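Local coordinates for Lmo0181 protein (Listeria monocytogenes serovar 1/2a, PDB 5F7V), which binds the cyclic alpha-glucan cycloalternan as a substrate-binding lipoprotein and probably hands it to an ABC transporter in the membrane, at residues T92-K97 against D292-A297; P226-L231 against V375-S380. All coordinates share one frame; numbering follows the deposited sequence.

Contact 1: T92-K97 against D292-A297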
ATOM      1  N   THR A  92      18.025 -13.113  12.468  1.00  9.66           N
ATOM      2  CA  THR A  92      18.485 -14.459  12.089  1.00 11.25           C
ATOM      3  C   THR A  92      18.461 -15.421  13.265  1.00 11.92           C
ATOM      4  O   THR A  92      17.919 -16.522  13.134  1.00 12.75           O
ATOM      5  CB  THR A  92      19.904 -14.405  11.503  1.00 12.79           C
ATOM      6  OG1 THR A  92      19.855 -13.585  10.339  1.00 12.61           O
ATOM      7  CG2 THR A  92      20.430 -15.791  11.110  1.00 15.02           C
ATOM      8  N   SER A  93      19.056 -15.042  14.391  1.00 11.89           N
ATOM      9  CA  SER A  93      19.121 -15.941  15.549  1.00 12.93           C
ATOM     10  C   SER A  93      17.753 -16.229  16.156  1.00 12.10           C
ATOM     11  O   SER A  93      17.445 -17.367  16.537  1.00 13.10           O
ATOM     12  CB  SER A  93      20.104 -15.421  16.607  1.00 13.73           C
ATOM     13  OG  SER A  93      19.695 -14.177  17.148  1.00 12.69           O
ATOM     14  N   TYR A  94      16.943 -15.170  16.217  1.00 10.45           N
ATOM     15  CA  TYR A  94      15.633 -15.218  16.839  1.00 10.11           C
ATOM     16  C   TYR A  94      14.800 -16.200  16.035  1.00 10.49           C
ATOM     17  O   TYR A  94      14.091 -17.044  16.587  1.00 11.32           O
ATOM     18  CB  TYR A  94      14.962 -13.833  16.858  1.00  8.88           C
ATOM     19  CG  TYR A  94      15.714 -12.904  17.751  1.00  9.00           C
ATOM     20  CD1 TYR A  94      15.467 -12.857  19.111  1.00  9.73           C
ATOM     21  CD2 TYR A  94      16.762 -12.126  17.273  1.00  8.87           C
ATOM     22  CE1 TYR A  94      16.222 -12.053  19.960  1.00 10.44           C
ATOM     23  CE2 TYR A  94      17.492 -11.290  18.089  1.00  9.51           C
ATOM     24  CZ  TYR A  94      17.224 -11.253  19.438  1.00 10.35           C
ATOM     25  OH  TYR A  94      17.953 -10.461  20.283  1.00 11.75           O
ATOM     26  N   ILE A  95      14.916 -16.117  14.719  1.00 10.49           N
ATOM     27  CA  ILE A  95      14.122 -16.992  13.855  1.00 11.35           C
ATOM     28  C   ILE A  95      14.625 -18.436  13.949  1.00 13.54           C
ATOM     29  O   ILE A  95      13.806 -19.365  14.019  1.00 14.51           O
ATOM     30  CB  ILE A  95      14.168 -16.467  12.403  1.00 10.98           C
ATOM     31  CG1 ILE A  95      13.343 -15.178  12.330  1.00  9.73           C
ATOM     32  CG2 ILE A  95      13.621 -17.469  11.377  1.00 12.35           C
ATOM     33  CD1 ILE A  95      13.557 -14.385  11.068  1.00  9.59           C
ATOM     34  N   GLU A  96      15.940 -18.647  13.984  1.00 14.84           N
ATOM     35  CA  GLU A  96      16.521 -20.002  14.100  1.00 17.82           C
ATOM     36  C   GLU A  96      15.988 -20.686  15.355  1.00 18.41           C
ATOM     37  O   GLU A  96      15.682 -21.883  15.306  1.00 19.98           O
ATOM     38  CB  GLU A  96      18.049 -19.929  14.165  1.00 19.58           C
ATOM     39  CG  GLU A  96      18.775 -19.535  12.879  1.00 20.78           C
ATOM     40  CD  GLU A  96      20.280 -19.256  13.020  1.00 22.84           C
ATOM     41  OE1 GLU A  96      20.735 -18.978  14.154  1.00 23.82           O
ATOM     42  OE2 GLU A  96      21.046 -19.301  12.013  1.00 25.03           O
ATOM     43  N   LYS A  97      15.867 -19.951  16.453  1.00 17.41           N
ATOM     44  CA  LYS A  97      15.444 -20.493  17.742  1.00 18.59           C
ATOM     45  C   LYS A  97      13.929 -20.535  17.956  1.00 18.27           C
ATOM     46  O   LYS A  97      13.436 -21.159  18.916  1.00 19.64           O
ATOM     47  CB  LYS A  97      16.194 -19.729  18.839  1.00 18.47           C
ATOM     48  CG  LYS A  97      17.677 -20.054  18.729  1.00 20.04           C
ATOM     49  CD  LYS A  97      18.627 -19.410  19.711  1.00 20.67           C
ATOM     50  CE  LYS A  97      18.919 -17.966  19.379  1.00 19.04           C
ATOM     51  NZ  LYS A  97      19.994 -17.326  20.199  1.00 19.83           N
ATOM     52  N   ASP A 292      16.625  -3.110  24.675  1.00 14.12           N
ATOM     53  CA  ASP A 292      16.989  -4.027  25.740  1.00 15.06           C
ATOM     54  C   ASP A 292      15.986  -5.175  25.908  1.00 13.90           C
ATOM     55  O   ASP A 292      16.131  -5.985  26.833  1.00 14.18           O
ATOM     56  CB  ASP A 292      17.033  -3.318  27.115  1.00 17.49           C
ATOM     57  CG  ASP A 292      18.039  -2.190  27.213  1.00 19.97           C
ATOM     58  OD1 ASP A 292      19.151  -2.289  26.624  1.00 22.33           O
ATOM     59  OD2 ASP A 292      17.713  -1.215  27.949  1.00 22.41           O
ATOM     60  N   LYS A 293      14.989  -5.226  25.025  1.00 12.21           N
ATOM     61  CA  LYS A 293      13.853  -6.132  25.174  1.00 11.49           C
ATOM     62  C   LYS A 293      13.619  -6.852  23.842  1.00 10.18           C
ATOM     63  O   LYS A 293      12.476  -7.061  23.437  1.00  9.35           O
ATOM     64  CB  LYS A 293      12.619  -5.323  25.569  1.00 11.88           C
ATOM     65  CG  LYS A 293      12.750  -4.547  26.860  1.00 13.12           C
ATOM     66  CD  LYS A 293      11.578  -3.613  27.078  1.00 13.64           C
ATOM     67  CE  LYS A 293      11.973  -2.570  28.107  1.00 14.86           C
ATOM     68  NZ  LYS A 293      10.940  -1.549  28.301  1.00 15.75           N
ATOM     69  N   LYS A 294      14.701  -7.274  23.199  1.00  9.85           N
ATOM     70  CA  LYS A 294      14.558  -7.806  21.856  1.00  9.16           C
ATOM     71  C   LYS A 294      13.833  -9.146  21.841  1.00  8.90           C
ATOM     72  O   LYS A 294      13.057  -9.382  20.924  1.00  8.15           O
ATOM     73  CB  LYS A 294      15.901  -7.978  21.175  1.00  9.52           C
ATOM     74  CG  LYS A 294      16.658  -6.679  20.981  1.00  9.91           C
ATOM     75  CD  LYS A 294      17.848  -6.940  20.066  1.00 10.49           C
ATOM     76  CE  LYS A 294      18.605  -5.700  19.654  1.00 10.96           C
ATOM     77  NZ  LYS A 294      19.305  -5.143  20.826  1.00 11.70           N
ATOM     78  N   GLU A 295      14.001 -10.010  22.829  1.00  9.41           N
ATOM     79  CA  GLU A 295      13.302 -11.282  22.810  1.00  9.64           C
ATOM     80  C   GLU A 295      11.797 -11.049  22.869  1.00  8.79           C
ATOM     81  O   GLU A 295      11.054 -11.647  22.085  1.00  8.29           O
ATOM     82  CB  GLU A 295      13.773 -12.165  23.976  1.00 11.14           C
ATOM     83  CG  GLU A 295      13.151 -13.556  24.013  1.00 12.36           C
ATOM     84  CD  GLU A 295      13.345 -14.397  22.764  1.00 13.11           C
ATOM     85  OE1 GLU A 295      14.391 -14.243  22.079  1.00 13.98           O
ATOM     86  OE2 GLU A 295      12.428 -15.230  22.456  1.00 14.77           O
ATOM     87  N   ALA A 296      11.363 -10.192  23.788  1.00  8.53           N
ATOM     88  CA  ALA A 296       9.936  -9.901  23.915  1.00  8.16           C
ATOM     89  C   ALA A 296       9.382  -9.232  22.663  1.00  7.25           C
ATOM     90  O   ALA A 296       8.289  -9.534  22.211  1.00  6.96           O
ATOM     91  CB  ALA A 296       9.687  -9.019  25.123  1.00  8.67           C
ATOM     92  N   ALA A 297      10.121  -8.297  22.076  1.00  6.85           N
ATOM     93  CA  ALA A 297       9.700  -7.607  20.841  1.00  6.28           C
ATOM     94  C   ALA A 297       9.599  -8.582  19.691  1.00  5.92           C
ATOM     95  O   ALA A 297       8.638  -8.541  18.926  1.00  5.58           O
ATOM     96  CB  ALA A 297      10.654  -6.471  20.549  1.00  6.28           C
TER

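Contact 2: P226-L231 against V375-S380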
ATOM      1  N   PRO A 226     -11.601  14.077  -9.779  1.00  4.90           N
ATOM      2  CA  PRO A 226     -11.514  15.322  -9.019  1.00  5.40           C
ATOM      3  C   PRO A 226     -10.073  15.833  -8.927  1.00  5.75           C
ATOM      4  O   PRO A 226      -9.129  15.034  -8.769  1.00  5.84           O
ATOM      5  CB  PRO A 226     -12.092  14.927  -7.658  1.00  5.41           C
ATOM      6  CG  PRO A 226     -11.880  13.456  -7.567  1.00  5.09           C
ATOM      7  CD  PRO A 226     -12.101  12.953  -8.958  1.00  4.92           C
ATOM      8  N   SER A 227      -9.891  17.140  -9.025  1.00  6.31           N
ATOM      9  CA  SER A 227      -8.578  17.744  -8.947  1.00  6.76           C
ATOM     10  C   SER A 227      -8.152  17.961  -7.520  1.00  7.29           C
ATOM     11  O   SER A 227      -8.960  17.825  -6.610  1.00  6.96           O
ATOM     12  CB  SER A 227      -8.612  19.085  -9.610  1.00  7.13           C
ATOM     13  OG  SER A 227      -9.377  19.976  -8.835  1.00  7.58           O
ATOM     14  N   PRO A 228      -6.904  18.409  -7.309  1.00  7.96           N
ATOM     15  CA  PRO A 228      -6.503  18.744  -5.958  1.00  8.38           C
ATOM     16  C   PRO A 228      -7.393  19.791  -5.309  1.00  8.73           C
ATOM     17  O   PRO A 228      -7.747  19.691  -4.116  1.00  9.14           O
ATOM     18  CB  PRO A 228      -5.064  19.245  -6.148  1.00  8.65           C
ATOM     19  CG  PRO A 228      -4.551  18.374  -7.235  1.00  8.48           C
ATOM     20  CD  PRO A 228      -5.722  18.274  -8.191  1.00  8.23           C
ATOM     21  N   ALA A 229      -7.802  20.775  -6.086  1.00  9.10           N
ATOM     22  CA  ALA A 229      -8.751  21.803  -5.632  1.00  9.61           C
ATOM     23  C   ALA A 229     -10.064  21.131  -5.206  1.00  9.60           C
ATOM     24  O   ALA A 229     -10.580  21.410  -4.138  1.00 10.19           O
ATOM     25  CB  ALA A 229      -9.007  22.841  -6.720  1.00 10.06           C
ATOM     26  N   ASP A 230     -10.594  20.225  -6.029  1.00  9.12           N
ATOM     27  CA  ASP A 230     -11.830  19.537  -5.653  1.00  9.32           C
ATOM     28  C   ASP A 230     -11.678  18.712  -4.363  1.00  9.51           C
ATOM     29  O   ASP A 230     -12.635  18.533  -3.589  1.00  9.76           O
ATOM     30  CB  ASP A 230     -12.264  18.594  -6.788  1.00  8.96           C
ATOM     31  CG  ASP A 230     -12.562  19.294  -8.115  1.00  9.19           C
ATOM     32  OD1 ASP A 230     -13.149  20.400  -8.102  1.00 10.58           O
ATOM     33  OD2 ASP A 230     -12.289  18.744  -9.197  1.00  9.15           O
ATOM     34  N   LEU A 231     -10.492  18.172  -4.123  1.00  9.45           N
ATOM     35  CA  LEU A 231     -10.205  17.326  -2.966  1.00  9.78           C
ATOM     36  C   LEU A 231      -9.637  18.083  -1.764  1.00 10.65           C
ATOM     37  O   LEU A 231      -9.400  17.439  -0.733  1.00 11.04           O
ATOM     38  CB  LEU A 231      -9.186  16.267  -3.370  1.00  9.66           C
ATOM     39  CG  LEU A 231      -9.646  15.224  -4.357  1.00  9.61           C
ATOM     40  CD1 LEU A 231      -8.489  14.448  -4.953  1.00  9.68           C
ATOM     41  CD2 LEU A 231     -10.625  14.293  -3.669  1.00  9.99           C
ATOM     42  N   VAL A 375       1.470  19.371 -12.287  1.00  5.25           N
ATOM     43  CA  VAL A 375       0.735  19.116 -13.537  1.00  5.20           C
ATOM     44  C   VAL A 375      -0.756  19.183 -13.283  1.00  5.48           C
ATOM     45  O   VAL A 375      -1.492  19.812 -14.035  1.00  5.63           O
ATOM     46  CB  VAL A 375       1.102  17.732 -14.094  1.00  4.85           C
ATOM     47  CG1 VAL A 375       0.361  17.510 -15.405  1.00  4.87           C
ATOM     48  CG2 VAL A 375       2.611  17.579 -14.238  1.00  4.80           C
ATOM     49  N   LEU A 376      -1.182  18.581 -12.194  1.00  5.47           N
ATOM     50  CA  LEU A 376      -2.635  18.575 -11.884  1.00  5.95           C
ATOM     51  C   LEU A 376      -3.220  19.938 -11.636  1.00  6.42           C
ATOM     52  O   LEU A 376      -4.395  20.125 -11.913  1.00  6.99           O
ATOM     53  CB  LEU A 376      -2.926  17.687 -10.670  1.00  5.95           C
ATOM     54  CG  LEU A 376      -2.568  16.198 -10.781  1.00  5.91           C
ATOM     55  CD1 LEU A 376      -3.005  15.528  -9.502  1.00  6.19           C
ATOM     56  CD2 LEU A 376      -3.246  15.616 -12.006  1.00  6.23           C
ATOM     57  N   ASN A 377      -2.398  20.882 -11.163  1.00  6.60           N
ATOM     58  CA  ASN A 377      -2.843  22.233 -10.872  1.00  7.15           C
ATOM     59  C   ASN A 377      -2.665  23.165 -12.058  1.00  7.08           C
ATOM     60  O   ASN A 377      -2.991  24.350 -11.964  1.00  7.71           O
ATOM     61  CB  ASN A 377      -2.086  22.776  -9.661  1.00  7.64           C
ATOM     62  CG  ASN A 377      -2.471  22.096  -8.364  1.00  8.17           C
ATOM     63  OD1 ASN A 377      -3.572  21.582  -8.221  1.00  9.23           O
ATOM     64  ND2 ASN A 377      -1.579  22.152  -7.380  1.00  8.82           N
ATOM     65  N   GLY A 378      -2.167  22.660 -13.182  1.00  6.72           N
ATOM     66  CA  GLY A 378      -1.987  23.541 -14.319  1.00  6.94           C
ATOM     67  C   GLY A 378      -0.758  24.402 -14.266  1.00  6.99           C
ATOM     68  O   GLY A 378      -0.760  25.486 -14.845  1.00  7.28           O
ATOM     69  N   ASP A 379       0.280  23.967 -13.547  1.00  6.81           N
ATOM     70  CA  ASP A 379       1.550  24.678 -13.451  1.00  7.31           C
ATOM     71  C   ASP A 379       2.630  23.984 -14.218  1.00  6.72           C
ATOM     72  O   ASP A 379       3.717  24.546 -14.357  1.00  7.16           O
ATOM     73  CB  ASP A 379       2.001  24.810 -11.990  1.00  8.06           C
ATOM     74  CG  ASP A 379       1.034  25.618 -11.164  1.00  9.24           C
ATOM     75  OD1 ASP A 379       0.834  26.779 -11.466  1.00 10.66           O
ATOM     76  OD2 ASP A 379       0.415  25.057 -10.212  1.00 11.08           O
ATOM     77  N   SER A 380       2.395  22.791 -14.734  1.00  5.94           N
ATOM     78  CA  SER A 380       3.427  22.056 -15.432  1.00  5.54           C
ATOM     79  C   SER A 380       2.774  21.093 -16.419  1.00  5.15           C
ATOM     80  O   SER A 380       1.549  21.134 -16.614  1.00  5.25           O
ATOM     81  CB  SER A 380       4.287  21.345 -14.397  1.00  5.42           C
ATOM     82  OG  SER A 380       5.407  20.720 -14.990  1.00  5.34           O
TER
HETATM   83  O   HOH W   1      -6.305  21.920  -8.507  1.00 13.98           O

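Contact 1: T92-K97 against D292-A297
Tyr94 reaches across from helix 92-97 and lays its outer end on the first turn of helix 294-306, where Lys294 and Glu295 receive it. The phenol oxygen rests against the methylene chain of Lys294, with Tyr94 OH 3.3 Å from Lys294 CB and 3.5 Å from Lys294 CD. These are van der Waals contacts to aliphatic carbon, and the lysine chain crosses the end of the ring at a slant. Glu295, the next residue, passes along the ring in the opposite direction, bringing its carboxylate to the ring edge: Glu295 OE1 lies 3.4 Å from Tyr94 CD1 and 3.6 Å from Tyr94 CE1. The two flat groups are 25° from coplanar, and the oxygen sits close to the ring plane, where the weakly positive C-H edge probably makes the approach mildly favourable. A bend at chi2 in Glu295 turns the carboxylate back toward the tyrosine.

The amine of Lys294 leads away from the tyrosine. A turn at chi4 (69°) carries NZ to the carbonyl oxygens of Ser291 and Lys289, which bind it and so help to hold the methylenes beside the phenol. Glu295 OE2 has a long, weak ion pair with Lys299, while Lys97 NZ stays 6.7 Å from Glu295 OE1 and makes no salt bridge with it. Phe298, one turn further along, meets the Tyr94 ring with planes at about 40°. Lys293 and Ala296 pack on strand 13-19, and Ile95 packs on strand 119-135. The contact is thus a surface helix-to-helix packing, a single tyrosine laid against the first turn of a helix, on the flank of a sheet-bearing lobe of the periplasmic-binding-protein fold.

Contact 2: P226-L231 against V375-S380
Pro228 sets its pyrrolidine ring against Leu376 and Asn377, the residues at which helix 361-376 runs out. The close-packed part is apolar. Pro228 CD stands 3.8 Å from Leu376 CB, and Pro228 CG is 4.0 Å from Leu376 CD1, so two levels of the leucine chain bear on the proline ring, the side chains crossing at about a right angle. Leu376 is in turn backed by Thr216 and Val219 of helix 206-220; Val219 also touches Ser227, and Glu373 adds a contact to Pro228.

Asn377 marks the exposed side. Its amide oxygen OD1 lies 3.5 Å from both Pro228 CB and Pro228 CG, and it is positioned there by a chi1 of -70°, which sets CG anti to the carbonyl carbon. The same oxygen accepts from a water at 2.8 Å, and that water accepts from Ala229 N at 3.1 Å, a single-water bridge between the two segments.

Each backbone is shaped locally. Ser227 and Asp230 form a capping box: Asp230 N donates to Ser227 OG, while Ser227 N donates to Asp230 OD2 at 2.9 Å, nearly straight at 172° and on the anti side, tilted 28° from the carboxylate plane. The box probably steadies this short, weakly bonded helix, which presents Pro228. Across from it, Gly378 closes helix 361-376 in a Schellman motif, its positive phi turning the chain away just after Asn377. The chemistry is therefore divided: dispersion between proline and leucine supplies the direct packing, whereas the polar link between the capped, weakly bonded helix start and the terminated helix end passes through one water, with Asn377 OD1 serving as acceptor and touching the proline carbons.

How the contacts relate
From the N terminus, the chain first passes through strand 13-19 and reaches helix 92-97, the opening side of contact 1. It then runs through strand 119-135 and helix 206-220 to 226-231, which opens contact 2 before contact 1 has closed. Helix 294-306 closes the first loop, 195 residues on, and the end of helix 361-376 closes the second after 144. The two loops therefore cross. Contact 1 joins two helices beside the sheet; contact 2 joins a short helix to the end of a long one. Their centres lie 48 Å apart on opposite sides of the chain's centre, and their nearest atoms are about 37 Å apart.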